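Local coordinates for protein LP04448p (Drosophila melanogaster, PDB 2QK2) that probably binds tubulin through its TOG domains and so takes part in microtubule plus-end tracking, as in other XMAP215/Dis1 proteins, at residues D19-L24 against V58-K63; L31-L36 against V74-K79; S137-L142 against L174-T179; R159-T164 against I204-D209. One frame throughout, in Å; residues are numbered along the deposited sequence.

Interaction 1. Residues D19-L24 against V58-K63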
# COMPACT_ATOMS: atom_id res chain seq x y z
N ASP A 19 8.79 27.61 -4.44
CA ASP A 19 7.37 27.85 -4.20
C ASP A 19 6.57 26.54 -4.22
O ASP A 19 5.34 26.54 -4.33
CB ASP A 19 6.81 28.83 -5.24
CG ASP A 19 6.95 28.33 -6.66
OD1 ASP A 19 7.59 27.27 -6.87
OD2 ASP A 19 6.42 29.00 -7.57
N PHE A 20 7.28 25.42 -4.12
CA PHE A 20 6.64 24.12 -4.12
C PHE A 20 5.45 24.05 -3.16
O PHE A 20 4.33 23.73 -3.58
CB PHE A 20 7.65 23.04 -3.73
CG PHE A 20 7.06 21.66 -3.65
CD1 PHE A 20 6.88 20.90 -4.81
CD2 PHE A 20 6.64 21.15 -2.43
CE1 PHE A 20 6.27 19.65 -4.75
CE2 PHE A 20 6.03 19.89 -2.36
CZ PHE A 20 5.85 19.14 -3.52
N TYR A 21 5.68 24.36 -1.89
CA TYR A 21 4.61 24.29 -0.90
C TYR A 21 3.54 25.37 -1.05
O TYR A 21 2.35 25.08 -0.89
CB TYR A 21 5.21 24.30 0.51
CG TYR A 21 6.09 23.10 0.77
CD1 TYR A 21 7.48 23.17 0.63
CD2 TYR A 21 5.53 21.86 1.11
CE1 TYR A 21 8.28 22.04 0.80
CE2 TYR A 21 6.32 20.72 1.28
CZ TYR A 21 7.70 20.82 1.12
OH TYR A 21 8.49 19.70 1.28
N ASP A 22 3.93 26.60 -1.37
CA ASP A 22 2.94 27.66 -1.54
C ASP A 22 1.97 27.33 -2.67
O ASP A 22 0.76 27.49 -2.53
CB ASP A 22 3.62 29.01 -1.82
CG ASP A 22 4.32 29.57 -0.60
OD1 ASP A 22 3.95 29.20 0.54
OD2 ASP A 22 5.24 30.40 -0.77
N LYS A 23 2.49 26.85 -3.80
CA LYS A 23 1.61 26.52 -4.92
C LYS A 23 0.60 25.42 -4.58
O LYS A 23 -0.53 25.44 -5.07
CB LYS A 23 2.42 26.10 -6.14
CG LYS A 23 2.87 27.26 -7.02
CD LYS A 23 3.49 26.69 -8.30
CE LYS A 23 3.83 27.76 -9.31
NZ LYS A 23 4.49 27.13 -10.49
N LEU A 24 1.02 24.46 -3.76
CA LEU A 24 0.12 23.37 -3.37
C LEU A 24 -1.08 23.90 -2.59
O LEU A 24 -2.09 23.21 -2.47
CB LEU A 24 0.87 22.32 -2.53
CG LEU A 24 1.64 21.27 -3.33
CD1 LEU A 24 2.31 20.28 -2.38
CD2 LEU A 24 0.68 20.54 -4.26
N VAL A 58 6.09 14.52 2.85
CA VAL A 58 5.11 13.44 3.03
C VAL A 58 3.76 14.01 3.49
O VAL A 58 2.70 13.60 3.01
CB VAL A 58 5.62 12.39 4.06
CG1 VAL A 58 4.53 11.34 4.33
CG2 VAL A 58 6.88 11.71 3.51
N SER A 59 3.80 14.97 4.41
CA SER A 59 2.57 15.59 4.89
C SER A 59 1.85 16.31 3.75
O SER A 59 0.63 16.23 3.63
CB SER A 59 2.90 16.58 6.02
OG SER A 59 1.71 17.15 6.55
N ALA A 60 2.61 17.02 2.91
CA ALA A 60 2.02 17.74 1.78
C ALA A 60 1.34 16.77 0.82
O ALA A 60 0.23 17.02 0.35
CB ALA A 60 3.10 18.55 1.05
N LEU A 61 2.01 15.66 0.52
CA LEU A 61 1.45 14.67 -0.38
C LEU A 61 0.20 14.03 0.22
O LEU A 61 -0.80 13.85 -0.47
CB LEU A 61 2.49 13.59 -0.72
CG LEU A 61 3.65 14.09 -1.58
CD1 LEU A 61 4.64 12.95 -1.80
CD2 LEU A 61 3.13 14.62 -2.92
N LYS A 62 0.26 13.70 1.51
CA LYS A 62 -0.90 13.10 2.17
C LYS A 62 -2.10 14.04 2.12
O LYS A 62 -3.23 13.61 1.92
CB LYS A 62 -0.59 12.79 3.64
CG LYS A 62 0.46 11.71 3.85
CD LYS A 62 0.11 10.80 5.03
CE LYS A 62 -0.12 11.58 6.31
NZ LYS A 62 1.14 12.12 6.89
N LYS A 63 -1.84 15.33 2.31
CA LYS A 63 -2.92 16.32 2.28
C LYS A 63 -3.61 16.30 0.92
O LYS A 63 -4.84 16.32 0.84
CB LYS A 63 -2.37 17.71 2.59
CG LYS A 63 -3.41 18.82 2.52
CD LYS A 63 -2.88 20.12 3.11
CE LYS A 63 -3.82 21.29 2.87
NZ LYS A 63 -3.80 21.74 1.44
O HOH W 1 -2.62 20.85 -1.06

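Interaction 2. Residues L31-L36 against V74-K79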
# COMPACT_ATOMS: atom_id res chain seq x y z
N LEU A 31 -2.26 25.12 -10.69
CA LEU A 31 -1.09 25.63 -9.97
C LEU A 31 -0.59 24.52 -9.05
O LEU A 31 0.61 24.33 -8.89
CB LEU A 31 -1.45 26.88 -9.17
CG LEU A 31 -1.80 28.13 -9.99
CD1 LEU A 31 -2.02 29.32 -9.06
CD2 LEU A 31 -0.67 28.44 -10.97
N ARG A 32 -1.52 23.79 -8.44
CA ARG A 32 -1.13 22.69 -7.56
C ARG A 32 -0.43 21.64 -8.44
O ARG A 32 0.58 21.07 -8.04
CB ARG A 32 -2.36 22.09 -6.86
CG ARG A 32 -3.14 23.10 -6.00
CD ARG A 32 -3.96 22.43 -4.90
NE ARG A 32 -5.08 21.63 -5.40
CZ ARG A 32 -6.18 22.13 -5.97
NH1 ARG A 32 -6.32 23.45 -6.12
NH2 ARG A 32 -7.13 21.31 -6.38
N LYS A 33 -0.97 21.42 -9.63
CA LYS A 33 -0.39 20.46 -10.58
C LYS A 33 1.07 20.79 -10.88
O LYS A 33 1.91 19.89 -10.99
CB LYS A 33 -1.18 20.47 -11.89
CG LYS A 33 -0.51 19.69 -13.02
CD LYS A 33 -1.25 19.84 -14.33
CE LYS A 33 -1.19 21.27 -14.85
NZ LYS A 33 0.16 21.66 -15.31
N GLU A 34 1.38 22.08 -11.01
CA GLU A 34 2.75 22.49 -11.32
C GLU A 34 3.77 22.01 -10.29
O GLU A 34 4.87 21.58 -10.66
CB GLU A 34 2.81 24.01 -11.49
CG GLU A 34 1.88 24.50 -12.61
CD GLU A 34 2.06 25.97 -12.96
OE1 GLU A 34 2.41 26.77 -12.06
OE2 GLU A 34 1.82 26.33 -14.13
N SER A 35 3.43 22.07 -9.00
CA SER A 35 4.36 21.60 -7.97
C SER A 35 4.55 20.08 -8.09
O SER A 35 5.68 19.59 -8.07
CB SER A 35 3.83 21.92 -6.56
OG SER A 35 4.05 23.28 -6.22
N LEU A 36 3.45 19.34 -8.20
CA LEU A 36 3.54 17.89 -8.31
C LEU A 36 4.28 17.44 -9.58
O LEU A 36 5.01 16.44 -9.55
CB LEU A 36 2.13 17.26 -8.24
CG LEU A 36 1.37 17.49 -6.92
CD1 LEU A 36 0.03 16.78 -6.97
CD2 LEU A 36 2.19 16.98 -5.73
N VAL A 74 -4.90 13.84 -6.99
CA VAL A 74 -4.82 12.74 -6.05
C VAL A 74 -3.92 11.65 -6.63
O VAL A 74 -3.01 11.16 -5.94
CB VAL A 74 -6.22 12.15 -5.76
CG1 VAL A 74 -6.10 10.87 -4.94
CG2 VAL A 74 -7.06 13.19 -5.01
N ALA A 75 -4.14 11.29 -7.89
CA ALA A 75 -3.33 10.26 -8.56
C ALA A 75 -1.87 10.68 -8.64
O ALA A 75 -0.97 9.87 -8.39
CB ALA A 75 -3.86 9.98 -9.97
N MSE A 76 -1.61 11.93 -9.01
CA MSE A 76 -0.23 12.41 -9.11
C MSE A 76 0.46 12.37 -7.74
O MSE A 76 1.62 11.99 -7.64
CB MSE A 76 -0.18 13.85 -9.63
CG MSE A 76 -0.60 14.04 -11.10
SE MSE A 76 -0.42 15.94 -11.57
CE MSE A 76 1.47 16.02 -11.85
N ALA A 77 -0.27 12.78 -6.70
CA ALA A 77 0.28 12.78 -5.35
C ALA A 77 0.55 11.34 -4.89
O ALA A 77 1.53 11.07 -4.20
CB ALA A 77 -0.68 13.48 -4.39
N GLY A 78 -0.33 10.42 -5.27
CA GLY A 78 -0.14 9.03 -4.91
C GLY A 78 1.10 8.49 -5.59
O GLY A 78 1.92 7.81 -4.96
N LYS A 79 1.26 8.80 -6.87
CA LYS A 79 2.42 8.34 -7.63
C LYS A 79 3.71 8.89 -7.01
O LYS A 79 4.67 8.15 -6.78
CB LYS A 79 2.31 8.81 -9.09
CG LYS A 79 3.45 8.36 -9.98
CD LYS A 79 3.46 6.85 -10.11
CE LYS A 79 4.54 6.37 -11.06
NZ LYS A 79 4.50 4.88 -11.20

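Interaction 3. Residues S137-L142 against L174-T179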
# COMPACT_ATOMS: atom_id res chain seq x y z
N SER A 137 -4.12 -0.70 11.83
CA SER A 137 -4.69 0.06 10.72
C SER A 137 -5.33 -0.88 9.70
O SER A 137 -6.45 -0.65 9.23
CB SER A 137 -3.61 0.90 10.04
OG SER A 137 -3.06 1.84 10.95
N ILE A 138 -4.60 -1.94 9.35
CA ILE A 138 -5.08 -2.91 8.38
C ILE A 138 -6.39 -3.55 8.83
O ILE A 138 -7.38 -3.53 8.10
CB ILE A 138 -4.03 -4.03 8.15
CG1 ILE A 138 -2.76 -3.41 7.55
CG2 ILE A 138 -4.60 -5.11 7.23
CD1 ILE A 138 -1.65 -4.41 7.28
N VAL A 139 -6.40 -4.10 10.04
CA VAL A 139 -7.59 -4.75 10.57
C VAL A 139 -8.75 -3.77 10.68
O VAL A 139 -9.89 -4.10 10.34
CB VAL A 139 -7.29 -5.38 11.96
CG1 VAL A 139 -8.56 -5.92 12.60
CG2 VAL A 139 -6.28 -6.51 11.80
N GLU A 140 -8.47 -2.56 11.15
CA GLU A 140 -9.51 -1.55 11.28
C GLU A 140 -10.11 -1.25 9.91
O GLU A 140 -11.32 -1.07 9.78
CB GLU A 140 -8.93 -0.28 11.89
CG GLU A 140 -9.94 0.83 12.10
CD GLU A 140 -9.31 2.09 12.67
OE1 GLU A 140 -8.73 2.02 13.78
OE2 GLU A 140 -9.39 3.15 12.01
N SER A 141 -9.26 -1.21 8.89
CA SER A 141 -9.72 -0.92 7.53
C SER A 141 -10.62 -2.02 6.97
O SER A 141 -11.53 -1.75 6.18
CB SER A 141 -8.53 -0.68 6.61
OG SER A 141 -8.95 -0.20 5.35
N LEU A 142 -10.37 -3.27 7.36
CA LEU A 142 -11.19 -4.38 6.88
C LEU A 142 -12.61 -4.26 7.44
O LEU A 142 -13.53 -4.95 6.99
CB LEU A 142 -10.59 -5.73 7.28
CG LEU A 142 -9.40 -6.21 6.44
CD1 LEU A 142 -8.84 -7.50 7.03
CD2 LEU A 142 -9.84 -6.43 5.00
N LEU A 174 -1.28 -14.16 12.77
CA LEU A 174 -1.87 -15.07 11.80
C LEU A 174 -3.36 -15.25 12.11
O LEU A 174 -4.20 -15.16 11.22
CB LEU A 174 -1.18 -16.44 11.85
CG LEU A 174 -1.77 -17.48 10.88
CD1 LEU A 174 -1.54 -16.99 9.46
CD2 LEU A 174 -1.14 -18.86 11.10
N LYS A 175 -3.68 -15.48 13.37
CA LYS A 175 -5.07 -15.66 13.77
C LYS A 175 -5.89 -14.39 13.55
O LYS A 175 -7.01 -14.45 13.05
CB LYS A 175 -5.14 -16.09 15.24
CG LYS A 175 -4.52 -17.46 15.49
CD LYS A 175 -4.20 -17.68 16.97
CE LYS A 175 -5.46 -17.84 17.81
NZ LYS A 175 -6.12 -19.14 17.53
N LEU A 176 -5.33 -13.24 13.93
CA LEU A 176 -6.02 -11.97 13.77
C LEU A 176 -6.32 -11.68 12.29
O LEU A 176 -7.42 -11.27 11.93
CB LEU A 176 -5.18 -10.83 14.36
CG LEU A 176 -5.74 -9.42 14.19
CD1 LEU A 176 -7.04 -9.28 14.98
CD2 LEU A 176 -4.71 -8.40 14.67
N LEU A 177 -5.32 -11.88 11.45
CA LEU A 177 -5.48 -11.64 10.02
C LEU A 177 -6.50 -12.59 9.41
O LEU A 177 -7.38 -12.16 8.67
CB LEU A 177 -4.13 -11.80 9.33
CG LEU A 177 -3.44 -10.57 8.73
CD1 LEU A 177 -3.67 -9.34 9.58
CD2 LEU A 177 -1.95 -10.86 8.61
N THR A 178 -6.38 -13.88 9.71
CA THR A 178 -7.30 -14.87 9.17
C THR A 178 -8.73 -14.59 9.62
O THR A 178 -9.66 -14.56 8.81
CB THR A 178 -6.90 -16.30 9.60
OG1 THR A 178 -5.52 -16.53 9.26
CG2 THR A 178 -7.76 -17.34 8.88
N THR A 179 -8.91 -14.37 10.92
CA THR A 179 -10.23 -14.07 11.47
C THR A 179 -10.87 -12.88 10.77
O THR A 179 -12.04 -12.93 10.38
CB THR A 179 -10.15 -13.76 12.99
OG1 THR A 179 -9.77 -14.94 13.70
CG2 THR A 179 -11.50 -13.26 13.51

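Interaction 4. Residues R159-T164 against I204-D209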
# COMPACT_ATOMS: atom_id res chain seq x y z
N ARG A 159 -1.11 -8.78 -1.93
CA ARG A 159 0.13 -8.36 -2.56
C ARG A 159 1.26 -8.28 -1.53
O ARG A 159 2.38 -8.70 -1.79
CB ARG A 159 -0.05 -7.00 -3.25
CG ARG A 159 -1.08 -7.01 -4.38
CD ARG A 159 -0.99 -5.73 -5.23
NE ARG A 159 -1.12 -4.51 -4.43
CZ ARG A 159 -2.27 -3.99 -4.00
NH1 ARG A 159 -3.43 -4.58 -4.29
NH2 ARG A 159 -2.25 -2.89 -3.25
N ALA A 160 0.94 -7.76 -0.35
CA ALA A 160 1.95 -7.65 0.72
C ALA A 160 2.53 -9.02 1.10
O ALA A 160 3.74 -9.19 1.23
CB ALA A 160 1.32 -6.99 1.95
N LEU A 161 1.64 -10.00 1.27
CA LEU A 161 2.06 -11.35 1.65
C LEU A 161 3.04 -11.99 0.68
O LEU A 161 3.90 -12.77 1.09
CB LEU A 161 0.82 -12.24 1.85
CG LEU A 161 -0.03 -11.90 3.08
CD1 LEU A 161 -1.34 -12.69 3.05
CD2 LEU A 161 0.76 -12.23 4.35
N THR A 162 2.92 -11.67 -0.61
CA THR A 162 3.83 -12.24 -1.60
C THR A 162 5.25 -11.73 -1.40
O THR A 162 6.20 -12.24 -2.00
CB THR A 162 3.41 -11.89 -3.04
OG1 THR A 162 3.52 -10.48 -3.24
CG2 THR A 162 1.98 -12.33 -3.32
N ARG A 163 5.41 -10.71 -0.56
CA ARG A 163 6.73 -10.14 -0.30
C ARG A 163 7.00 -10.10 1.20
O ARG A 163 7.66 -9.18 1.70
CB ARG A 163 6.81 -8.72 -0.86
CG ARG A 163 6.59 -8.64 -2.36
CD ARG A 163 6.51 -7.19 -2.82
NE ARG A 163 6.02 -7.10 -4.20
CZ ARG A 163 6.72 -7.46 -5.27
NH1 ARG A 163 7.96 -7.94 -5.12
NH2 ARG A 163 6.19 -7.34 -6.48
N THR A 164 6.50 -11.09 1.91
CA THR A 164 6.68 -11.15 3.35
C THR A 164 7.39 -12.43 3.79
O THR A 164 7.15 -13.50 3.23
CB THR A 164 5.32 -11.05 4.07
OG1 THR A 164 4.64 -9.87 3.64
CG2 THR A 164 5.51 -10.99 5.57
N ILE A 204 -2.08 -18.88 2.76
CA ILE A 204 -1.82 -20.32 2.85
C ILE A 204 -0.56 -20.65 2.06
O ILE A 204 0.27 -21.46 2.49
CB ILE A 204 -3.01 -21.16 2.29
CG1 ILE A 204 -4.28 -20.89 3.10
CG2 ILE A 204 -2.66 -22.64 2.35
CD1 ILE A 204 -5.49 -21.66 2.60
N LYS A 205 -0.43 -20.03 0.89
CA LYS A 205 0.73 -20.22 0.03
C LYS A 205 2.01 -19.91 0.81
O LYS A 205 3.00 -20.62 0.70
CB LYS A 205 0.65 -19.30 -1.18
CG LYS A 205 0.77 -20.01 -2.52
CD LYS A 205 2.12 -20.67 -2.70
CE LYS A 205 2.06 -21.72 -3.81
NZ LYS A 205 1.38 -21.23 -5.06
N LEU A 206 1.97 -18.84 1.60
CA LEU A 206 3.14 -18.43 2.38
C LEU A 206 3.38 -19.19 3.68
O LEU A 206 4.51 -19.56 3.98
CB LEU A 206 3.05 -16.93 2.70
CG LEU A 206 4.20 -16.34 3.54
CD1 LEU A 206 5.44 -16.22 2.67
CD2 LEU A 206 3.80 -14.98 4.08
N MSE A 207 2.33 -19.40 4.46
CA MSE A 207 2.48 -20.06 5.75
C MSE A 207 2.29 -21.57 5.76
O MSE A 207 2.68 -22.23 6.72
CB MSE A 207 1.52 -19.43 6.77
CG MSE A 207 1.66 -17.92 6.92
SE MSE A 207 3.46 -17.34 7.41
CE MSE A 207 3.44 -17.81 9.28
N GLY A 208 1.70 -22.12 4.70
CA GLY A 208 1.49 -23.56 4.64
C GLY A 208 0.09 -23.98 5.08
O GLY A 208 -0.50 -23.39 5.98
N ASP A 209 -0.43 -25.02 4.44
CA ASP A 209 -1.76 -25.55 4.73
C ASP A 209 -1.96 -25.94 6.20
O ASP A 209 -2.97 -25.57 6.81
CB ASP A 209 -2.05 -26.76 3.85
CG ASP A 209 -3.24 -26.56 2.94
OD1 ASP A 209 -4.37 -26.37 3.47
OD2 ASP A 209 -3.06 -26.58 1.70

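Interaction 1. Residues D19-L24 against V58-K63
At the N-terminal side of the all-helical HEAT-repeat array that forms this TOG domain, Y21 and L24 of the short helix 20-24 come to rest on A60 of helix 55-67. The meeting point is a single methyl group. A60 CB lies close to the plane of the Y21 ring and faces its edge, with CE2 of Y21 3.9 Å from CB of A60. The other neighbour of that methyl is the tip of L24, whose CD1 stands 3.9 Å from A60 CB. The small alanine thus lets a ring edge and a branched tip share one spot on the helix surface, where the CA atoms of Y21 and A60 are 7.5 Å apart. CG of Y21 lies anti to the carbonyl carbon (chi1 -63°), which carries the ring across to the second helix. One of its faces is covered by F20, whose CD2 sits over the ring centre at a height of 3.5 Å; F20 itself runs inward to L39 and L57.

No direct hydrogen bond joins the two segments, but a water links them beside the apolar patch. It donates to L24 O over 2.8 Å and accepts from K63 NZ over 2.9 Å. The same ammonium group forms a salt bridge with E25; K63 is exposed, and this polar link lies on the solvent side, while L24 leans on S35 and V64. A light apolar touch between neighbouring helices, edged by lysine and water, fits the side-by-side helix packing of a HEAT-repeat solenoid.

Interaction 2. Residues L31-L36 against V74-K79
L36 and the selenomethionine M76 carry this contact between two nearly parallel helices of the HEAT-repeat solenoid, 29-45 and 71-88. The segment axes come within 10.3 Å of each other at an angle of 17°.

The tight part is where these two side chains meet. L36 points into the groove between the helices, and its CD1 approaches CB of M76 at 4.0 Å and, a little further round, CB of A77 at 4.2 Å. The latter methyl also packs on V64 and I65 of helix 55-67, while L36 touches L61 of the same helix and L24 of helix 20-24, so the leucine is enclosed by several helices at once. M76 closes over it from the other helix. Its chain is extended as far as the selenium, and the bend at chi3 (79°) then brings the terminal methyl against L36, the two side chains crossing at a slant: CE of M76 is 3.9 Å from L36 CB and equally close to that residue's carbonyl carbon.

The loose side belongs to K33, which is partly exposed and gives only its aliphatic root to the contact. Its CG lies 4.0 Å from SE of M76, after which the bent lysine chain leads away and its ammonium group pairs with E37 of its own helix. The charge is therefore kept off the apolar surface, although the lysine backbone still takes part, with K33 O resting 4.0 Å from CE of M76.

Interaction 3. Residues S137-L142 against L174-T179
V139 against L176 and L177 is a small apolar helix-to-helix contact, partly buried, between helix 131-141 and helix 171-185 in the C-terminal half of the chain. Its core is one valine branch. CG2 of V139 lies 3.8 Å from CD2 of L176 and just as near to CG of that leucine, so the methyl meets the fork of the branch as the two side chains cross. L177 approaches from the neighbouring position of its helix more loosely, its CD1 4.4 Å from V139 CG2. With CG2 anti to the carbonyl carbon and CG1 anti to the backbone N (chi1 173°), the valine turns its CG2 branch to both leucines. The contact joins next-but-one helices of the HEAT-repeat solenoid: between them in sequence runs helix 147-161, which takes I138 against F156 and I157, while V139 and L142 also reach S180. Away from the contact, two threonine hydroxyls of helix 171-185 bond back to its own backbone. T178 OG1 donates to L174 O over 2.7 Å from above the carbonyl plane, on the face opposite to that used by T178 N, and T179 OG1 grips K175 O in the same way at 2.9 Å.

Interaction 4. Residues R159-T164 against I204-D209
A chi1 of 179° swings CG of L206 away from its backbone N, and with chi2 at 74° the side chain spreads its two methyls over the backbone oxygens of L161 and T164, while L161, its CG beside the backbone N (chi1 -70°), sends CD2 to meet one of them, CD2. This is a buried joint of the HEAT-repeat solenoid, made where helices 147-161 and 190-207 near their C-terminal ends. The two leucines touch through CD2 of L161 and CD2 of L206, 4.1 Å apart, yet the nearer approaches are to backbone oxygens: CD2 of L206 is 3.7 Å from L161 O, and CD1 of L206 presses to 3.3 Å from T164 O. P166 and I236, both in loops, also touch this leucine. An alanine in place of L206 lacks CG and both methyls, and would probably leave a gap beside L161 CD2 and the carbonyl oxygens of L161 and T164. The turn that offers these oxygens is pinned by its threonines. T162 OG1 donates to R159 O at 2.6 Å, tilted somewhat from the carbonyl plane. T164 OG1, also paired with Y126 OH, donates to A160 O at 2.7 Å from well above that carbonyl's plane, while R163 N reaches the same oxygen from the opposite face.

In the fold
The four contacts form two pairs on opposite sides of the chain's centre, and no two join the same pair of helices. Interactions 1 (helices 20-24 and 55-67) and 2 (29-45 and 71-88) alternate along the sequence and touch through the K23-E34 salt bridge and a probable S35 OG to F20 O hydrogen bond. Interactions 3 (131-141 and 171-185) and 4 (147-161 and 190-207) alternate likewise and touch by apolar packing of L174 on M207. Interaction 4 is buried and sets leucine methyls on backbone oxygens, in a turn held by threonine hydroxyls; the others are partly buried. Interaction 1 adds a water bridge, interaction 2 a selenomethionine, and interaction 3 only aliphatic branches.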